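Local coordinates for ATP-dependent DNA helicase PIF1 (Candida albicans, PDB 7OTJ), which probably couples ATP hydrolysis to 5'-3' translocation on DNA, unwinding duplexes and G-quadruplexes to keep the nuclear and mitochondrial genomes stable, at residues N91-A94 against F95-R99; N209-D212 against D213-R216. One frame throughout, in Å; residues are numbered along the deposited sequence.

Contact 1: N91-A94 against F95-R99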
# COMPACT_ATOMS: atom_id res chain seq x y z
N ASN A 91 -8.46 -23.53 2.59
CA ASN A 91 -8.10 -22.80 1.37
C ASN A 91 -6.95 -23.55 0.71
O ASN A 91 -5.78 -23.28 0.96
CB ASN A 91 -7.72 -21.36 1.70
CG ASN A 91 -7.53 -20.50 0.46
OD1 ASN A 91 -7.46 -21.01 -0.66
ND2 ASN A 91 -7.44 -19.19 0.66
N LYS A 92 -7.29 -24.52 -0.14
CA LYS A 92 -6.26 -25.33 -0.77
C LYS A 92 -5.37 -24.52 -1.70
O LYS A 92 -4.25 -24.94 -2.00
CB LYS A 92 -6.89 -26.51 -1.51
CG LYS A 92 -7.26 -27.65 -0.58
CD LYS A 92 -6.07 -28.06 0.28
CE LYS A 92 -6.35 -29.32 1.10
NZ LYS A 92 -6.50 -30.54 0.26
N LYS A 93 -5.83 -23.35 -2.15
CA LYS A 93 -4.95 -22.48 -2.92
C LYS A 93 -3.89 -21.85 -2.03
O LYS A 93 -2.70 -21.83 -2.38
CB LYS A 93 -5.78 -21.41 -3.63
CG LYS A 93 -4.98 -20.22 -4.14
CD LYS A 93 -5.90 -19.11 -4.65
CE LYS A 93 -6.85 -18.61 -3.56
NZ LYS A 93 -6.13 -18.09 -2.36
N ALA A 94 -4.29 -21.38 -0.84
CA ALA A 94 -3.33 -20.79 0.09
C ALA A 94 -2.48 -21.85 0.77
O ALA A 94 -1.29 -21.63 1.01
CB ALA A 94 -4.05 -19.95 1.14
N PHE A 95 -3.06 -23.01 1.07
CA PHE A 95 -2.28 -24.07 1.68
C PHE A 95 -1.17 -24.54 0.75
O PHE A 95 -0.03 -24.75 1.18
CB PHE A 95 -3.18 -25.24 2.07
CG PHE A 95 -2.44 -26.40 2.66
CD1 PHE A 95 -1.72 -26.27 3.83
CD2 PHE A 95 -2.46 -27.64 2.03
CE1 PHE A 95 -1.03 -27.34 4.37
CE2 PHE A 95 -1.79 -28.71 2.57
CZ PHE A 95 -1.07 -28.56 3.74
N THR A 96 -1.47 -24.67 -0.55
CA THR A 96 -0.43 -25.04 -1.50
C THR A 96 0.64 -23.96 -1.57
O THR A 96 1.84 -24.27 -1.57
CB THR A 96 -1.05 -25.28 -2.88
OG1 THR A 96 -1.95 -26.39 -2.82
CG2 THR A 96 0.03 -25.58 -3.91
N ARG A 97 0.23 -22.69 -1.57
CA ARG A 97 1.18 -21.59 -1.65
C ARG A 97 2.11 -21.56 -0.45
O ARG A 97 3.30 -21.26 -0.58
CB ARG A 97 0.42 -20.27 -1.79
CG ARG A 97 1.30 -19.06 -1.98
CD ARG A 97 0.46 -17.83 -2.21
NE ARG A 97 -0.62 -17.76 -1.23
CZ ARG A 97 -1.61 -16.89 -1.28
NH1 ARG A 97 -1.69 -15.98 -2.24
NH2 ARG A 97 -2.55 -16.93 -0.34
N TRP A 98 1.59 -21.89 0.74
CA TRP A 98 2.43 -21.96 1.92
C TRP A 98 3.50 -23.04 1.79
O TRP A 98 4.59 -22.91 2.36
CB TRP A 98 1.58 -22.22 3.17
CG TRP A 98 1.13 -20.99 3.88
CD1 TRP A 98 -0.14 -20.51 3.97
CD2 TRP A 98 1.96 -20.08 4.61
NE1 TRP A 98 -0.16 -19.36 4.72
CE2 TRP A 98 1.11 -19.07 5.12
CE3 TRP A 98 3.33 -20.02 4.88
CZ2 TRP A 98 1.60 -18.02 5.89
CZ3 TRP A 98 3.80 -18.97 5.64
CH2 TRP A 98 2.94 -17.98 6.14
N ARG A 99 3.22 -24.12 1.06
CA ARG A 99 4.21 -25.18 0.93
C ARG A 99 5.17 -24.96 -0.22
O ARG A 99 6.33 -25.38 -0.14
CB ARG A 99 3.52 -26.54 0.78
CG ARG A 99 2.89 -27.05 2.06
CD ARG A 99 2.27 -28.43 1.89
NE ARG A 99 1.30 -28.45 0.80
CZ ARG A 99 1.49 -29.05 -0.37
NH1 ARG A 99 2.60 -29.72 -0.63
NH2 ARG A 99 0.53 -28.99 -1.29
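Lys92 O is gripped twice by Thr96. The threonine hydroxyl donates to it at 2.8 Å from OG1, almost in line with the carbonyl (C=O...donor angle 168°), while Thr96 N donates to the same oxygen at 3.1 Å. OG1 can fold back this way because chi1 of -63° sets it beside its own backbone N, anti to the carbonyl carbon. Two residues on, Ala94 O accepts from Trp98 N at 2.9 Å, and Trp98 CD1 comes within 3.4 Å of Ala94 O, which lies oblique to the ring. This is the packed side: Ala94 and Trp98 are buried, Trp98 NE1 donates to Ala72 O, and the indole lies against Leu120, Ala124 and Leu127 of helix 114-128.

The opposite character belongs to the exposed lysines. Lys92 runs alongside Phe95 with a single loose approach, CD to ring CD2 at 4.0 Å. Lys93 NZ stays 4.3 Å from Arg97 NH2, a like charge that also has a weak hydrogen bond to Ser70 O. Asn91 O accepts the ordinary helix bond from Phe95 N. At the start of helix 92-100, Asn91 OD1 accepts from Ala94 N at 3.2 Å and more weakly from Lys93 N, the side-chain capping of an asparagine N-cap.

Contact 2: N209-D212 against D213-R216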
# COMPACT_ATOMS: atom_id res chain seq x y z
N ASN A 209 12.97 14.97 17.28
CA ASN A 209 13.50 16.29 17.62
C ASN A 209 13.68 17.11 16.35
O ASN A 209 14.45 16.74 15.46
CB ASN A 209 14.82 16.15 18.37
CG ASN A 209 14.71 15.25 19.59
OD1 ASN A 209 13.67 15.19 20.24
ND2 ASN A 209 15.79 14.55 19.91
N VAL A 210 12.99 18.24 16.28
CA VAL A 210 12.98 19.08 15.08
C VAL A 210 13.59 20.44 15.40
O VAL A 210 13.00 21.21 16.17
CB VAL A 210 11.56 19.23 14.52
CG1 VAL A 210 11.56 20.15 13.30
CG2 VAL A 210 10.97 17.86 14.19
N PRO A 211 14.75 20.78 14.83
CA PRO A 211 15.35 22.10 15.11
C PRO A 211 14.48 23.22 14.57
O PRO A 211 13.62 23.02 13.70
CB PRO A 211 16.69 22.04 14.37
CG PRO A 211 16.94 20.59 14.11
CD PRO A 211 15.59 19.95 13.96
N ASP A 212 14.71 24.43 15.10
CA ASP A 212 13.94 25.60 14.68
C ASP A 212 14.03 25.82 13.18
O ASP A 212 13.02 26.06 12.51
CB ASP A 212 14.40 26.84 15.44
CG ASP A 212 14.24 26.71 16.94
OD1 ASP A 212 13.70 25.67 17.39
OD2 ASP A 212 14.65 27.62 17.68
N ASP A 213 15.25 25.77 12.63
CA ASP A 213 15.42 26.06 11.21
C ASP A 213 14.68 25.06 10.33
O ASP A 213 14.07 25.45 9.32
CB ASP A 213 16.91 26.09 10.85
CG ASP A 213 17.56 27.42 11.13
OD1 ASP A 213 16.89 28.31 11.70
OD2 ASP A 213 18.74 27.59 10.78
N THR A 214 14.71 23.78 10.69
CA THR A 214 13.93 22.79 9.96
C THR A 214 12.44 23.09 10.06
O THR A 214 11.72 23.10 9.05
CB THR A 214 14.23 21.37 10.48
OG1 THR A 214 15.57 21.00 10.13
CG2 THR A 214 13.27 20.35 9.88
N ALA A 215 11.96 23.37 11.27
CA ALA A 215 10.55 23.70 11.46
C ALA A 215 10.16 24.94 10.68
O ALA A 215 9.11 24.97 10.03
CB ALA A 215 10.25 23.88 12.95
N ARG A 216 10.99 25.98 10.73
CA ARG A 216 10.70 27.18 9.96
C ARG A 216 10.72 26.89 8.46
O ARG A 216 9.83 27.35 7.72
CB ARG A 216 11.70 28.28 10.31
CG ARG A 216 11.37 29.61 9.69
CD ARG A 216 12.41 29.99 8.66
NE ARG A 216 13.62 30.51 9.27
CZ ARG A 216 14.78 29.86 9.33
NH1 ARG A 216 14.90 28.63 8.84
NH2 ARG A 216 15.83 30.45 9.88
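Apolar contact is made by Val210 and Pro211 against the first turn of helix 212-219. Val210 sends one branch, CG1, to the helix: it meets Thr214 CG2 at 3.8 Å and Ala215 CB at 4.0 Å. The torsion brings this methyl there, chi1 of 178° placing CG1 anti to the valine backbone N. The side chains of Val210 and Thr214 cross at about a right angle. Pro211 CD lies 4.0 Å from Thr214 CB, the two side chains crossing obliquely. Val210 also rests on Leu205 and Val499, and Ala215 on Phe494, which joins the turn to the loops holding Leu205, Phe494 and Val499.

Backbone hydrogen bonds supply the second kind of interaction. Ala215 N donates to Pro211 O at 3.0 Å and Arg216 N to Asp212 O at 2.7 Å. These i to i+4 bonds start the helix, with Pro211 in the N-cap position. Proline has no polar side-chain atom to accept a bond from the first-turn amides, so this helix start lacks a side-chain cap from that residue.

Polar and charged side chains form the third group. Within the helix, Arg216 NH2 makes a salt bridge to Asp213 OD1 at 3.0 Å. The arginine leaves its backbone extended, then bends at chi2 and chi3, which turns the guanidinium back along the helix towards the aspartate three residues earlier. Asp212 looks elsewhere: its OD1 forms a salt bridge with Arg496. Thr214 OG1 is hydrogen-bonded to Asn204 ND2, linking the new helix to the end of helix 196-204. The acidic groups of Asp212 and Asp213 would also suit the positive N-terminal end of the helix dipole.

Overall arrangement
Contact 1 (91-99) precedes contact 2 (209-216) along the chain, and both belong to the PIF1-like helicase part of it. Their centres are 50 Å apart and their nearest atoms about 36 Å, on opposite sides of the chain's centre. Each marks the beginning of a helix: 92-100, which leads into strand 103-107 of the six-stranded parallel sheet, and 212-219, between that sheet's last strand, 182-186, and strand 234-237 of the four-stranded parallel sheet. They are thus two independent local helix starts, neither part of the ADP and tetrafluoroaluminate pocket. Contact 1 is the nearer to DNA, its nearest atom about 6 Å from the bound nucleic acid, against about 19 Å for contact 2.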